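Local coordinates for putative bacterial transcription regulation protein (Staphylococcus aureus, PDB 3LUR) that probably acts in transcription regulation, with a fold consistent with an effector-binding domain that recognises small molecules, at residues A[126-138]-A[146-158]. Residues are numbered along the deposited sequence; the frame is centred on the assembly and turned at random.
Sequences ANTVKSAPFFELY and EKYITEIWMPVKG. With EDO (1,2-ethanediol), chain H.
F135 and W153 face each other as a hydrogen-bonded antiparallel pair: W153 N donates to F135 O (2.8 Å) and F135 N to W153 O. W153 can be followed outward over the F135 ring. Its CB lies above the centre of that ring, 3.6 Å from the centroid, a CH-pi contact. CG, set beside the backbone N by chi1 of -70°, comes within 3.3 Å of F135 CE2; CD1 meets the same atom and CD2 leans on F135 CZ. With centroids 4.3 Å apart and planes at 16°, the phenyl and the five-membered ring form an offset stack. On that ring, NE1 lies near L137 CD2 and donates to E151 OE1 (2.9 Å) from 29° outside the carboxylate plane, a bond that helps fix the indole's rotation. Farther out, W153 CE3 of the six-membered ring still reaches F135 CZ (3.7 Å). On the other face of the hairpin, selenomethionine M154, in one of its two conformers, puts CE over the F134 ring in a CH-pi contact, while SE approaches obliquely as a Met-aromatic contact. The hairpin 134-138/149-156 lies between strands 58-64 and 88-103 in the closed antiparallel barrel; Y97 meets W153 edge-to-face, while M154 rests on V117 of helix 108-124.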
loop_
_atom_site.group_PDB
_atom_site.type_symbol
_atom_site.label_atom_id
_atom_site.label_comp_id
_atom_site.label_asym_id
_atom_site.label_seq_id
_atom_site.Cartn_x
_atom_site.Cartn_y
_atom_site.Cartn_z
ATOM N N ALA A 126 15.940 -6.924 -10.765
ATOM C CA ALA A 126 15.108 -7.367 -11.879
ATOM C C ALA A 126 14.655 -8.811 -11.749
ATOM O O ALA A 126 13.554 -9.134 -12.140
ATOM C CB ALA A 126 15.827 -7.174 -13.210
ATOM N N ASN A 127 15.520 -9.666 -11.219
ATOM C CA ASN A 127 15.226 -11.091 -11.106
ATOM C C ASN A 127 14.876 -11.558 -9.687
ATOM O O ASN A 127 14.752 -12.746 -9.431
ATOM C CB ASN A 127 16.391 -11.861 -11.617
ATOM C CG ASN A 127 16.746 -11.474 -13.035
ATOM O OD1 ASN A 127 15.922 -11.573 -13.934
ATOM N ND2 ASN A 127 17.960 -10.990 -13.228
ATOM N N THR A 128 14.707 -10.604 -8.789
ATOM C CA THR A 128 14.394 -10.917 -7.390
ATOM C C THR A 128 13.031 -10.411 -6.957
ATOM O O THR A 128 12.429 -10.973 -6.049
ATOM C CB THR A 128 15.472 -10.364 -6.442
ATOM O OG1 THR A 128 15.796 -9.028 -6.822
ATOM C CG2 THR A 128 16.706 -11.201 -6.513
ATOM N N VAL A 129 12.521 -9.374 -7.620
ATOM C CA VAL A 129 11.216 -8.850 -7.307
ATOM C C VAL A 129 10.145 -9.816 -7.781
ATOM O O VAL A 129 10.347 -10.594 -8.725
ATOM C CB VAL A 129 10.999 -7.442 -7.953
ATOM C CG1 VAL A 129 10.974 -7.530 -9.473
ATOM C CG2 VAL A 129 9.747 -6.792 -7.438
ATOM N N LYS A 130 9.035 -9.804 -7.049
ATOM C CA LYS A 130 7.894 -10.609 -7.369
ATOM C C LYS A 130 6.807 -9.723 -7.946
ATOM O O LYS A 130 6.713 -8.513 -7.591
ATOM C CB LYS A 130 7.403 -11.312 -6.104
ATOM C CG LYS A 130 6.120 -12.077 -6.267
ATOM C CD LYS A 130 6.044 -13.175 -5.258
ATOM C CE LYS A 130 6.396 -12.700 -3.888
ATOM N NZ LYS A 130 6.376 -13.809 -2.858
ATOM N N SER A 131 6.021 -10.303 -8.848
ATOM C CA SER A 131 4.857 -9.661 -9.432
ATOM C C SER A 131 3.709 -9.983 -8.507
ATOM O O SER A 131 3.007 -11.012 -8.718
ATOM C CB SER A 131 4.537 -10.250 -10.816
ATOM O OG SER A 131 5.592 -10.051 -11.718
ATOM N N ALA A 132 3.543 -9.184 -7.476
ATOM C CA ALA A 132 2.506 -9.352 -6.514
ATOM C C ALA A 132 2.190 -7.960 -6.046
ATOM O O ALA A 132 2.945 -7.002 -6.343
ATOM C CB ALA A 132 2.998 -10.195 -5.336
ATOM N N PRO A 133 1.125 -7.831 -5.260
ATOM C CA PRO A 133 0.812 -6.492 -4.768
ATOM C C PRO A 133 1.905 -5.907 -3.882
ATOM O O PRO A 133 2.634 -6.638 -3.227
ATOM C CB PRO A 133 -0.498 -6.707 -4.003
ATOM C CG PRO A 133 -1.115 -7.884 -4.631
ATOM C CD PRO A 133 0.053 -8.789 -4.941
ATOM N N PHE A 134 2.034 -4.578 -3.904
ATOM C CA PHE A 134 2.987 -3.883 -3.072
ATOM C C PHE A 134 2.231 -2.755 -2.372
ATOM O O PHE A 134 1.177 -2.357 -2.832
ATOM C CB PHE A 134 4.182 -3.365 -3.892
ATOM C CG PHE A 134 3.813 -2.490 -5.059
ATOM C CD1 PHE A 134 3.447 -3.052 -6.293
ATOM C CD2 PHE A 134 3.884 -1.095 -4.946
ATOM C CE1 PHE A 134 3.133 -2.236 -7.396
ATOM C CE2 PHE A 134 3.558 -0.272 -6.048
ATOM C CZ PHE A 134 3.176 -0.848 -7.263
ATOM N N PHE A 135 2.740 -2.270 -1.257
ATOM C CA PHE A 135 1.956 -1.290 -0.512
ATOM C C PHE A 135 2.717 -0.202 0.195
ATOM O O PHE A 135 3.890 -0.345 0.533
ATOM C CB PHE A 135 0.992 -2.009 0.468
ATOM C CG PHE A 135 1.660 -2.893 1.501
ATOM C CD1 PHE A 135 1.906 -4.230 1.239
ATOM C CD2 PHE A 135 1.983 -2.390 2.768
ATOM C CE1 PHE A 135 2.481 -5.046 2.189
ATOM C CE2 PHE A 135 2.543 -3.206 3.736
ATOM C CZ PHE A 135 2.814 -4.534 3.445
ATOM N N GLU A 136 1.992 0.891 0.421
ATOM C CA GLU A 136 2.410 1.984 1.259
ATOM C C GLU A 136 1.750 1.703 2.600
ATOM O O GLU A 136 0.582 1.325 2.642
ATOM C CB GLU A 136 1.859 3.298 0.687
ATOM C CG GLU A 136 2.281 3.560 -0.731
ATOM C CD GLU A 136 1.291 4.386 -1.531
ATOM O OE1 GLU A 136 0.319 4.949 -0.983
ATOM O OE2 GLU A 136 1.496 4.467 -2.737
ATOM N N LEU A 137 2.464 1.903 3.684
ATOM C CA LEU A 137 1.890 1.689 4.996
ATOM C C LEU A 137 2.012 2.991 5.773
ATOM O O LEU A 137 3.136 3.530 5.979
ATOM C CB LEU A 137 2.578 0.529 5.712
ATOM C CG LEU A 137 2.066 0.166 7.116
ATOM C CD1 LEU A 137 0.598 -0.356 7.042
ATOM C CD2 LEU A 137 2.980 -0.829 7.832
ATOM N N TYR A 138 0.855 3.480 6.224
ATOM C CA TYR A 138 0.737 4.786 6.918
ATOM C C TYR A 138 0.405 4.680 8.406
ATOM O O TYR A 138 -0.687 4.292 8.784
ATOM C CB TYR A 138 -0.347 5.623 6.241
ATOM C CG TYR A 138 -0.074 5.936 4.790
ATOM C CD1 TYR A 138 0.737 6.995 4.436
ATOM C CD2 TYR A 138 -0.627 5.176 3.772
ATOM C CE1 TYR A 138 0.987 7.282 3.115
ATOM C CE2 TYR A 138 -0.383 5.442 2.469
ATOM C CZ TYR A 138 0.445 6.493 2.136
ATOM O OH TYR A 138 0.701 6.753 0.809
ATOM N N GLU A 146 7.082 17.345 6.489
ATOM C CA GLU A 146 8.207 16.924 5.653
ATOM C C GLU A 146 8.995 15.846 6.376
ATOM O O GLU A 146 9.832 15.188 5.772
ATOM C CB GLU A 146 9.109 18.104 5.245
ATOM C CG GLU A 146 8.482 19.065 4.162
ATOM C CD GLU A 146 7.812 18.366 2.896
ATOM O OE1 GLU A 146 8.031 17.149 2.534
ATOM O OE2 GLU A 146 7.027 19.088 2.241
ATOM N N LYS A 147 8.652 15.593 7.648
ATOM C CA LYS A 147 9.318 14.568 8.452
ATOM C C LYS A 147 8.483 13.297 8.590
ATOM O O LYS A 147 8.937 12.319 9.180
ATOM C CB LYS A 147 9.670 15.105 9.855
ATOM C CG LYS A 147 10.902 16.032 9.930
ATOM C CD LYS A 147 10.600 17.459 9.482
ATOM C CE LYS A 147 11.767 18.417 9.821
ATOM N NZ LYS A 147 11.357 19.874 9.721
ATOM N N TYR A 148 7.268 13.289 8.042
ATOM C CA TYR A 148 6.425 12.109 8.148
ATOM C C TYR A 148 7.031 10.932 7.392
ATOM O O TYR A 148 7.552 11.084 6.272
ATOM C CB TYR A 148 4.988 12.388 7.643
ATOM C CG TYR A 148 4.095 11.177 7.716
ATOM C CD1 TYR A 148 3.445 10.833 8.909
ATOM C CD2 TYR A 148 3.950 10.332 6.627
ATOM C CE1 TYR A 148 2.646 9.699 8.991
ATOM C CE2 TYR A 148 3.148 9.204 6.696
ATOM C CZ TYR A 148 2.508 8.877 7.886
ATOM O OH TYR A 148 1.728 7.738 7.922
ATOM N N ILE A 149 6.981 9.761 8.010
ATOM C CA ILE A 149 7.533 8.549 7.387
ATOM C C ILE A 149 6.470 7.570 6.951
ATOM O O ILE A 149 5.634 7.144 7.750
ATOM C CB ILE A 149 8.516 7.825 8.334
ATOM C CG1 ILE A 149 9.752 8.700 8.538
ATOM C CG2 ILE A 149 8.947 6.440 7.716
ATOM C CD1 ILE A 149 10.642 8.242 9.692
ATOM N N THR A 150 6.517 7.215 5.661
ATOM C CA THR A 150 5.646 6.226 5.058
ATOM C C THR A 150 6.543 5.038 4.697
ATOM O O THR A 150 7.635 5.235 4.154
ATOM C CB THR A 150 5.009 6.751 3.720
ATOM O OG1 THR A 150 4.219 7.905 3.982
ATOM C CG2 THR A 150 4.133 5.685 3.065
ATOM N N GLU A 151 6.099 3.829 4.988
ATOM C CA GLU A 151 6.842 2.653 4.564
ATOM C C GLU A 151 6.345 2.174 3.243
ATOM O O GLU A 151 5.145 2.174 2.977
ATOM C CB GLU A 151 6.744 1.529 5.584
ATOM C CG GLU A 151 7.434 1.822 6.873
ATOM C CD GLU A 151 7.390 0.655 7.848
ATOM O OE1 GLU A 151 6.573 -0.272 7.666
ATOM O OE2 GLU A 151 8.140 0.716 8.847
ATOM N N ILE A 152 7.266 1.718 2.410
ATOM C CA ILE A 152 6.911 1.160 1.111
ATOM C C ILE A 152 7.406 -0.301 1.125
ATOM O O ILE A 152 8.609 -0.565 1.271
ATOM C CB ILE A 152 7.540 1.948 -0.057
ATOM C CG1 ILE A 152 6.826 3.293 -0.228
ATOM C CG2 ILE A 152 7.450 1.133 -1.386
ATOM C CD1 ILE A 152 7.515 4.272 -1.201
ATOM N N TRP A 153 6.481 -1.220 0.948
ATOM C CA TRP A 153 6.766 -2.649 1.037
ATOM C C TRP A 153 6.664 -3.251 -0.337
ATOM O O TRP A 153 5.570 -3.339 -0.896
ATOM C CB TRP A 153 5.742 -3.312 1.944
ATOM C CG TRP A 153 5.837 -2.980 3.378
ATOM C CD1 TRP A 153 5.637 -1.762 3.966
ATOM C CD2 TRP A 153 6.066 -3.906 4.441
ATOM N NE1 TRP A 153 5.784 -1.865 5.330
ATOM C CE2 TRP A 153 6.026 -3.174 5.651
ATOM C CE3 TRP A 153 6.313 -5.269 4.485
ATOM C CZ2 TRP A 153 6.246 -3.777 6.903
ATOM C CZ3 TRP A 153 6.507 -5.877 5.726
ATOM C CH2 TRP A 153 6.467 -5.122 6.918
HETATM N N MSE A 154 7.789 -3.745 -0.835
HETATM C CA MSE A 154 7.878 -4.319 -2.163
HETATM C C MSE A 154 8.209 -5.805 -2.033
HETATM O O MSE A 154 9.236 -6.167 -1.447
HETATM C CB MSE A 154 9.004 -3.644 -2.962
HETATM C CG MSE A 154 8.920 -2.171 -2.990
HETATM SE SE MSE A 154 7.294 -1.512 -3.876
HETATM C CE MSE A 154 7.539 -2.184 -5.630
ATOM N N PRO A 155 7.355 -6.669 -2.600
ATOM C CA PRO A 155 7.550 -8.118 -2.469
ATOM C C PRO A 155 8.720 -8.660 -3.273
ATOM O O PRO A 155 8.992 -8.200 -4.399
ATOM C CB PRO A 155 6.233 -8.682 -2.974
ATOM C CG PRO A 155 5.749 -7.697 -3.917
ATOM C CD PRO A 155 6.146 -6.363 -3.386
ATOM N N VAL A 156 9.460 -9.578 -2.673
ATOM C CA VAL A 156 10.608 -10.166 -3.344
ATOM C C VAL A 156 10.587 -11.657 -3.146
ATOM O O VAL A 156 9.891 -12.185 -2.249
ATOM C CB VAL A 156 11.936 -9.595 -2.827
ATOM C CG1 VAL A 156 12.055 -8.098 -3.172
ATOM C CG2 VAL A 156 12.070 -9.782 -1.327
ATOM N N LYS A 157 11.330 -12.351 -3.983
ATOM C CA LYS A 157 11.374 -13.791 -3.911
ATOM C C LYS A 157 12.119 -14.242 -2.667
ATOM O O LYS A 157 13.023 -13.555 -2.206
ATOM C CB LYS A 157 12.080 -14.355 -5.138
ATOM C CG LYS A 157 11.416 -14.054 -6.450
ATOM C CD LYS A 157 12.360 -14.517 -7.608
ATOM C CE LYS A 157 11.786 -14.248 -8.956
ATOM N NZ LYS A 157 12.730 -14.636 -10.032
ATOM N N GLY A 158 11.732 -15.397 -2.143
ATOM C CA GLY A 158 12.404 -16.008 -0.970
ATOM C C GLY A 158 11.451 -16.489 0.112
ATOM O O GLY A 158 10.222 -16.272 0.104
ATOM O OXT GLY A 158 11.893 -17.161 1.049
HETATM C C1 EDO H . -3.471 5.298 12.009
HETATM O O1 EDO H . -3.064 5.121 10.639
HETATM C C2 EDO H . -2.702 4.322 12.909
HETATM O O2 EDO H . -3.152 2.977 12.713
HETATM O O HOH W 1 8.736 -14.193 -0.859
HETATM O O HOH W 2 4.109 4.921 8.084
#